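PDB 4DXF: staphylococcal enterotoxin-like toxin from Staphylococcus aureus, which probably binds host carbohydrates as a superantigen-like protein, built from an OB-fold domain and a beta-grasp domain. Local coordinates for residues A21-P26 / K144-L149; H107-R112 / T194-I199. All coordinates share one frame; numbering follows the deposited sequence.

Interaction 1 of 2, residues A21-P26 / K144-L149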
loop_
_atom_site.group_PDB
_atom_site.type_symbol
_atom_site.label_atom_id
_atom_site.label_comp_id
_atom_site.label_asym_id
_atom_site.label_seq_id
_atom_site.Cartn_x
_atom_site.Cartn_y
_atom_site.Cartn_z
ATOM N N ALA A 21 9.868 -8.602 -7.145
ATOM C CA ALA A 21 9.926 -9.447 -5.961
ATOM C C ALA A 21 9.069 -8.794 -4.879
ATOM O O ALA A 21 8.265 -9.476 -4.215
ATOM C CB ALA A 21 11.411 -9.612 -5.428
ATOM N N TYR A 22 9.252 -7.507 -4.699
ATOM C CA TYR A 22 8.684 -6.819 -3.518
ATOM C C TYR A 22 7.180 -6.861 -3.688
ATOM O O TYR A 22 6.427 -7.256 -2.751
ATOM C CB TYR A 22 9.187 -5.386 -3.408
ATOM C CG TYR A 22 8.582 -4.692 -2.201
ATOM C CD1 TYR A 22 8.998 -5.032 -0.920
ATOM C CD2 TYR A 22 7.527 -3.806 -2.354
ATOM C CE1 TYR A 22 8.396 -4.417 0.207
ATOM C CE2 TYR A 22 6.913 -3.193 -1.240
ATOM C CZ TYR A 22 7.356 -3.491 0.021
ATOM O OH TYR A 22 6.723 -2.877 1.130
ATOM N N TYR A 23 6.730 -6.502 -4.888
ATOM C CA TYR A 23 5.275 -6.349 -5.141
ATOM C C TYR A 23 4.501 -7.646 -5.439
ATOM O O TYR A 23 3.305 -7.615 -5.719
ATOM C CB TYR A 23 5.037 -5.240 -6.141
ATOM C CG TYR A 23 5.256 -3.811 -5.601
ATOM C CD1 TYR A 23 4.359 -3.262 -4.680
ATOM C CD2 TYR A 23 6.383 -3.064 -5.940
ATOM C CE1 TYR A 23 4.525 -1.979 -4.175
ATOM C CE2 TYR A 23 6.558 -1.773 -5.489
ATOM C CZ TYR A 23 5.625 -1.232 -4.523
ATOM O OH TYR A 23 5.762 0.015 -4.044
ATOM N N THR A 24 5.176 -8.784 -5.306
ATOM C CA THR A 24 4.512 -10.077 -5.345
ATOM C C THR A 24 4.531 -10.770 -3.971
ATOM O O THR A 24 4.101 -11.908 -3.839
ATOM C CB THR A 24 5.114 -11.013 -6.477
ATOM O OG1 THR A 24 6.536 -11.081 -6.336
ATOM C CG2 THR A 24 4.746 -10.421 -7.806
ATOM N N LYS A 25 5.108 -10.082 -2.987
ATOM C CA LYS A 25 5.080 -10.516 -1.582
ATOM C C LYS A 25 3.641 -10.696 -1.107
ATOM O O LYS A 25 2.713 -10.054 -1.626
ATOM C CB LYS A 25 5.802 -9.509 -0.692
ATOM C CG LYS A 25 7.282 -9.745 -0.711
ATOM C CD LYS A 25 7.994 -8.529 -0.264
ATOM C CE LYS A 25 8.330 -8.509 1.175
ATOM N NZ LYS A 25 9.061 -9.642 1.880
ATOM N N PRO A 26 3.431 -11.664 -0.202
ATOM C CA PRO A 26 2.050 -11.800 0.311
ATOM C C PRO A 26 1.744 -10.658 1.306
ATOM O O PRO A 26 2.668 -10.114 1.958
ATOM C CB PRO A 26 2.046 -13.182 1.016
ATOM C CG PRO A 26 3.516 -13.421 1.428
ATOM C CD PRO A 26 4.390 -12.588 0.429
ATOM N N LYS A 144 -1.541 -3.292 -3.640
ATOM C CA LYS A 144 -2.496 -4.079 -4.368
ATOM C C LYS A 144 -2.548 -3.763 -5.851
ATOM O O LYS A 144 -2.733 -4.687 -6.673
ATOM C CB LYS A 144 -3.857 -3.844 -3.770
ATOM C CG LYS A 144 -3.920 -4.559 -2.430
ATOM C CD LYS A 144 -5.356 -4.417 -1.748
ATOM C CE LYS A 144 -5.452 -5.493 -0.616
ATOM N NZ LYS A 144 -6.817 -5.350 0.029
ATOM N N LEU A 145 -2.443 -2.471 -6.209
ATOM C CA LEU A 145 -2.528 -2.064 -7.609
ATOM C C LEU A 145 -1.270 -2.603 -8.331
ATOM O O LEU A 145 -1.420 -3.225 -9.393
ATOM C CB LEU A 145 -2.693 -0.561 -7.707
ATOM C CG LEU A 145 -4.146 -0.001 -7.449
ATOM C CD1 LEU A 145 -4.116 1.459 -7.281
ATOM C CD2 LEU A 145 -5.029 -0.388 -8.665
ATOM N N ARG A 146 -0.068 -2.466 -7.727
ATOM C CA ARG A 146 1.128 -3.016 -8.477
ATOM C C ARG A 146 1.056 -4.527 -8.639
ATOM O O ARG A 146 1.342 -5.050 -9.715
ATOM C CB ARG A 146 2.432 -2.601 -7.799
ATOM C CG ARG A 146 2.593 -1.115 -7.866
ATOM C CD ARG A 146 4.108 -0.738 -7.674
ATOM N NE ARG A 146 4.227 0.560 -7.036
ATOM C CZ ARG A 146 5.310 1.328 -7.025
ATOM N NH1 ARG A 146 6.411 0.972 -7.739
ATOM N NH2 ARG A 146 5.263 2.422 -6.296
ATOM N N LYS A 147 0.666 -5.274 -7.581
ATOM C CA LYS A 147 0.515 -6.673 -7.674
ATOM C C LYS A 147 -0.405 -7.035 -8.804
ATOM O O LYS A 147 -0.045 -7.934 -9.595
ATOM C CB LYS A 147 -0.024 -7.280 -6.353
ATOM C CG LYS A 147 -0.129 -8.782 -6.417
ATOM C CD LYS A 147 -0.570 -9.406 -5.065
ATOM C CE LYS A 147 0.662 -9.699 -4.200
ATOM N NZ LYS A 147 0.283 -10.297 -2.889
ATOM N N GLN A 148 -1.577 -6.424 -8.866
ATOM C CA GLN A 148 -2.517 -6.660 -9.963
ATOM C C GLN A 148 -1.874 -6.404 -11.340
ATOM O O GLN A 148 -2.097 -7.171 -12.321
ATOM C CB GLN A 148 -3.722 -5.780 -9.811
ATOM C CG GLN A 148 -4.755 -6.002 -10.944
ATOM C CD GLN A 148 -5.813 -4.905 -10.968
ATOM O OE1 GLN A 148 -6.244 -4.429 -9.917
ATOM N NE2 GLN A 148 -6.244 -4.498 -12.173
ATOM N N LEU A 149 -1.067 -5.366 -11.417
ATOM C CA LEU A 149 -0.486 -4.990 -12.733
ATOM C C LEU A 149 0.580 -5.946 -13.144
ATOM O O LEU A 149 0.762 -6.184 -14.388
ATOM C CB LEU A 149 0.078 -3.540 -12.673
ATOM C CG LEU A 149 -0.941 -2.392 -12.564
ATOM C CD1 LEU A 149 -0.223 -1.115 -12.265
ATOM C CD2 LEU A 149 -1.866 -2.234 -13.795
#

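Interaction 2 of 2, residues H107-R112 / T194-I199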
loop_
_atom_site.group_PDB
_atom_site.type_symbol
_atom_site.label_atom_id
_atom_site.label_comp_id
_atom_site.label_asym_id
_atom_site.label_seq_id
_atom_site.Cartn_x
_atom_site.Cartn_y
_atom_site.Cartn_z
ATOM N N HIS A 107 -17.913 0.227 -2.544
ATOM C CA HIS A 107 -17.575 1.293 -3.440
ATOM C C HIS A 107 -16.629 0.661 -4.469
ATOM O O HIS A 107 -15.989 -0.361 -4.193
ATOM C CB HIS A 107 -16.968 2.489 -2.665
ATOM C CG HIS A 107 -16.567 3.644 -3.539
ATOM N ND1 HIS A 107 -17.383 4.170 -4.525
ATOM C CD2 HIS A 107 -15.426 4.375 -3.568
ATOM C CE1 HIS A 107 -16.753 5.160 -5.142
ATOM N NE2 HIS A 107 -15.566 5.315 -4.569
ATOM N N LYS A 108 -16.626 1.210 -5.668
ATOM C CA LYS A 108 -15.926 0.624 -6.819
ATOM C C LYS A 108 -15.251 1.818 -7.499
ATOM O O LYS A 108 -15.848 2.866 -7.609
ATOM C CB LYS A 108 -16.975 -0.071 -7.785
ATOM N N ALA A 109 -14.003 1.695 -7.944
ATOM C CA ALA A 109 -13.399 2.796 -8.684
ATOM C C ALA A 109 -12.861 2.164 -10.008
ATOM O O ALA A 109 -12.198 1.115 -9.931
ATOM C CB ALA A 109 -12.263 3.404 -7.852
ATOM N N GLY A 110 -13.180 2.753 -11.173
ATOM C CA GLY A 110 -12.685 2.200 -12.474
ATOM C C GLY A 110 -11.187 2.431 -12.611
ATOM O O GLY A 110 -10.680 3.444 -12.157
ATOM N N VAL A 111 -10.493 1.470 -13.219
ATOM C CA VAL A 111 -9.025 1.540 -13.424
ATOM C C VAL A 111 -8.842 1.558 -14.935
ATOM O O VAL A 111 -9.489 0.775 -15.641
ATOM C CB VAL A 111 -8.352 0.387 -12.837
ATOM C CG1 VAL A 111 -6.854 0.457 -13.117
ATOM C CG2 VAL A 111 -8.610 0.341 -11.312
ATOM N N ARG A 112 -8.020 2.479 -15.433
ATOM C CA ARG A 112 -7.782 2.551 -16.893
ATOM C C ARG A 112 -6.274 2.432 -17.026
ATOM O O ARG A 112 -5.551 3.249 -16.412
ATOM C CB ARG A 112 -8.214 3.938 -17.412
ATOM C CG ARG A 112 -9.738 4.288 -17.192
ATOM C CD ARG A 112 -10.006 5.808 -17.266
ATOM N NE ARG A 112 -11.447 6.096 -17.324
ATOM C CZ ARG A 112 -12.282 5.564 -18.233
ATOM N NH1 ARG A 112 -11.826 4.700 -19.144
ATOM N NH2 ARG A 112 -13.578 5.871 -18.225
ATOM N N THR A 194 -13.935 6.262 0.356
ATOM C CA THR A 194 -15.199 6.615 -0.263
ATOM C C THR A 194 -15.120 7.733 -1.330
ATOM O O THR A 194 -16.019 7.866 -2.159
ATOM C CB THR A 194 -16.277 6.985 0.855
ATOM O OG1 THR A 194 -16.046 8.311 1.357
ATOM C CG2 THR A 194 -16.148 6.028 2.038
ATOM N N ASN A 195 -14.041 8.515 -1.286
ATOM C CA ASN A 195 -13.817 9.638 -2.148
ATOM C C ASN A 195 -12.926 9.326 -3.375
ATOM O O ASN A 195 -12.724 10.197 -4.214
ATOM C CB ASN A 195 -13.180 10.782 -1.335
ATOM C CG ASN A 195 -13.402 12.150 -1.970
ATOM O OD1 ASN A 195 -12.464 12.766 -2.518
ATOM N ND2 ASN A 195 -14.680 12.616 -1.948
ATOM N N ILE A 196 -12.414 8.102 -3.481
ATOM C CA ILE A 196 -11.679 7.731 -4.709
ATOM C C ILE A 196 -12.678 7.704 -5.879
ATOM O O ILE A 196 -13.714 7.036 -5.822
ATOM C CB ILE A 196 -10.974 6.382 -4.534
ATOM C CG1 ILE A 196 -9.904 6.501 -3.444
ATOM C CG2 ILE A 196 -10.306 5.909 -5.845
ATOM C CD1 ILE A 196 -9.315 5.120 -2.973
ATOM N N ASP A 197 -12.339 8.407 -6.945
ATOM C CA ASP A 197 -13.191 8.424 -8.092
ATOM C C ASP A 197 -12.810 7.361 -9.149
ATOM O O ASP A 197 -13.612 6.460 -9.471
ATOM C CB ASP A 197 -13.167 9.819 -8.692
ATOM C CG ASP A 197 -14.241 9.991 -9.711
ATOM O OD1 ASP A 197 -15.413 9.595 -9.443
ATOM O OD2 ASP A 197 -13.895 10.466 -10.788
ATOM N N ASN A 198 -11.583 7.476 -9.658
ATOM C CA ASN A 198 -11.023 6.559 -10.685
ATOM C C ASN A 198 -9.490 6.549 -10.568
ATOM O O ASN A 198 -8.850 7.416 -9.913
ATOM C CB ASN A 198 -11.496 6.872 -12.130
ATOM C CG ASN A 198 -10.986 8.202 -12.642
ATOM O OD1 ASN A 198 -9.932 8.298 -13.290
ATOM N ND2 ASN A 198 -11.706 9.249 -12.313
ATOM N N ILE A 199 -8.909 5.562 -11.242
ATOM C CA ILE A 199 -7.500 5.298 -11.089
ATOM C C ILE A 199 -6.980 5.234 -12.537
ATOM O O ILE A 199 -7.615 4.560 -13.356
ATOM C CB ILE A 199 -7.294 3.983 -10.359
ATOM C CG1 ILE A 199 -7.846 4.092 -8.942
ATOM C CG2 ILE A 199 -5.789 3.622 -10.316
ATOM C CD1 ILE A 199 -7.785 2.846 -8.201
HETATM O O HOH W 1 -16.137 5.774 -8.205
HETATM O O HOH W 2 -14.824 4.830 -11.533
#

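Interaction 1 of 2, residues A21-P26 / K144-L149
Tyr23 OH is gripped by two hydrogen bonds, one with Asp142 OD2 and one from the backbone N of Leu182, while the Arg146 guanidinium lies flat over it. In the superantigen fold, the turn leading out of helix 17-22 here packs on the long beta-grasp helix 138-153. Tyr23, part of the type I turn from Tyr22 to Lys25, has CG beside its backbone N (chi1 -73°), and its ring crosses the Arg146 chain obliquely, with its face against CD. Arg146 CD sits over the ring centre, 3.4 Å from the centroid of Tyr23 in a CH-pi contact, and Tyr22 CD2 covers the opposite face. The guanidinium and ring planes are only 12° apart, so Tyr23 OH rests 3.3 Å from Arg146 CZ as a stacked neighbour; its approach to NE and NH2 is too poorly angled for a bond. Arg146 NH2 instead forms a salt bridge with Asp142, and NH1 bonds to Tyr156 OH and Lys180 O; these partners hold the guanidinium in place, and Asp142 probably offsets its charge. Lys147 runs across the turn, extended to CD and then bent at chi3. Its CB and CG press on Tyr23 O, which is buried here without a polar partner. Lys147 NZ reaches Lys25 O at 2.7 Å, donating from above the carbonyl plane, 29° out of it.

Interaction 2 of 2, residues H107-R112 / T194-I199
His107 holds its ring out from the strand with CG anti to the backbone N (chi1 179°), and the ring edge meets Ile196 O. Its NE2 donates to Ile196 O at 2.8 Å in a nearly straight bond, lying in the carbonyl plane with the acceptor close to the imidazole plane. NE2 therefore carries a proton, and the bond fixes the rotation of the ring. Next along, Ala109 CB touches Ile196 CG2 at 3.8 Å, the branch that stands anti to the Ile196 backbone N. Strands 107-116 and 196-203 are the parallel pair inside the beta-grasp sheet, their segments inclined by 23°. Asp197 and Asn198 form a classic beta bulge opposite Lys167, and two waters fit between the two strands there: both donate to Asp197 O, one also donating to Lys108 O and the other accepting from Gly110 N. Asn198 CG is wedged between its own backbone N and C (chi1 66°), bringing ND2 to Asp197 OD2 at 2.9 Å, above the carboxylate plane. Direct main-chain hydrogen bonding begins beyond the bulge: Ile199 N donates to Gly110 O at 2.9 Å, and Arg112 N to Ile199 O at 3.0 Å. Val111 and Ile199 project together from one face of the sheet; Val111 CG2, beside its own backbone N, packs 4.0 Å from Ile199 CB.

How the interactions relate
Helix 138-153 connects the two sites. In interaction 1 one side of it receives the turn leading out of helix 17-22, whereas residues on its sheet-facing side cover the strands of interaction 2: Leu145 CD1 touches Ile199 CD1 at 4.0 Å, although the contact centres are about 19 Å apart. Interaction 1 joins the OB-fold and beta-grasp family regions and lies nearer the centre of the molecule; interaction 2 stays within the beta-grasp region and lies farther out. Both are partly buried. The first relies on side chains reaching a ring and a main-chain carbonyl, while the second combines main-chain pairing, bridging waters and aliphatic packing beneath the helix.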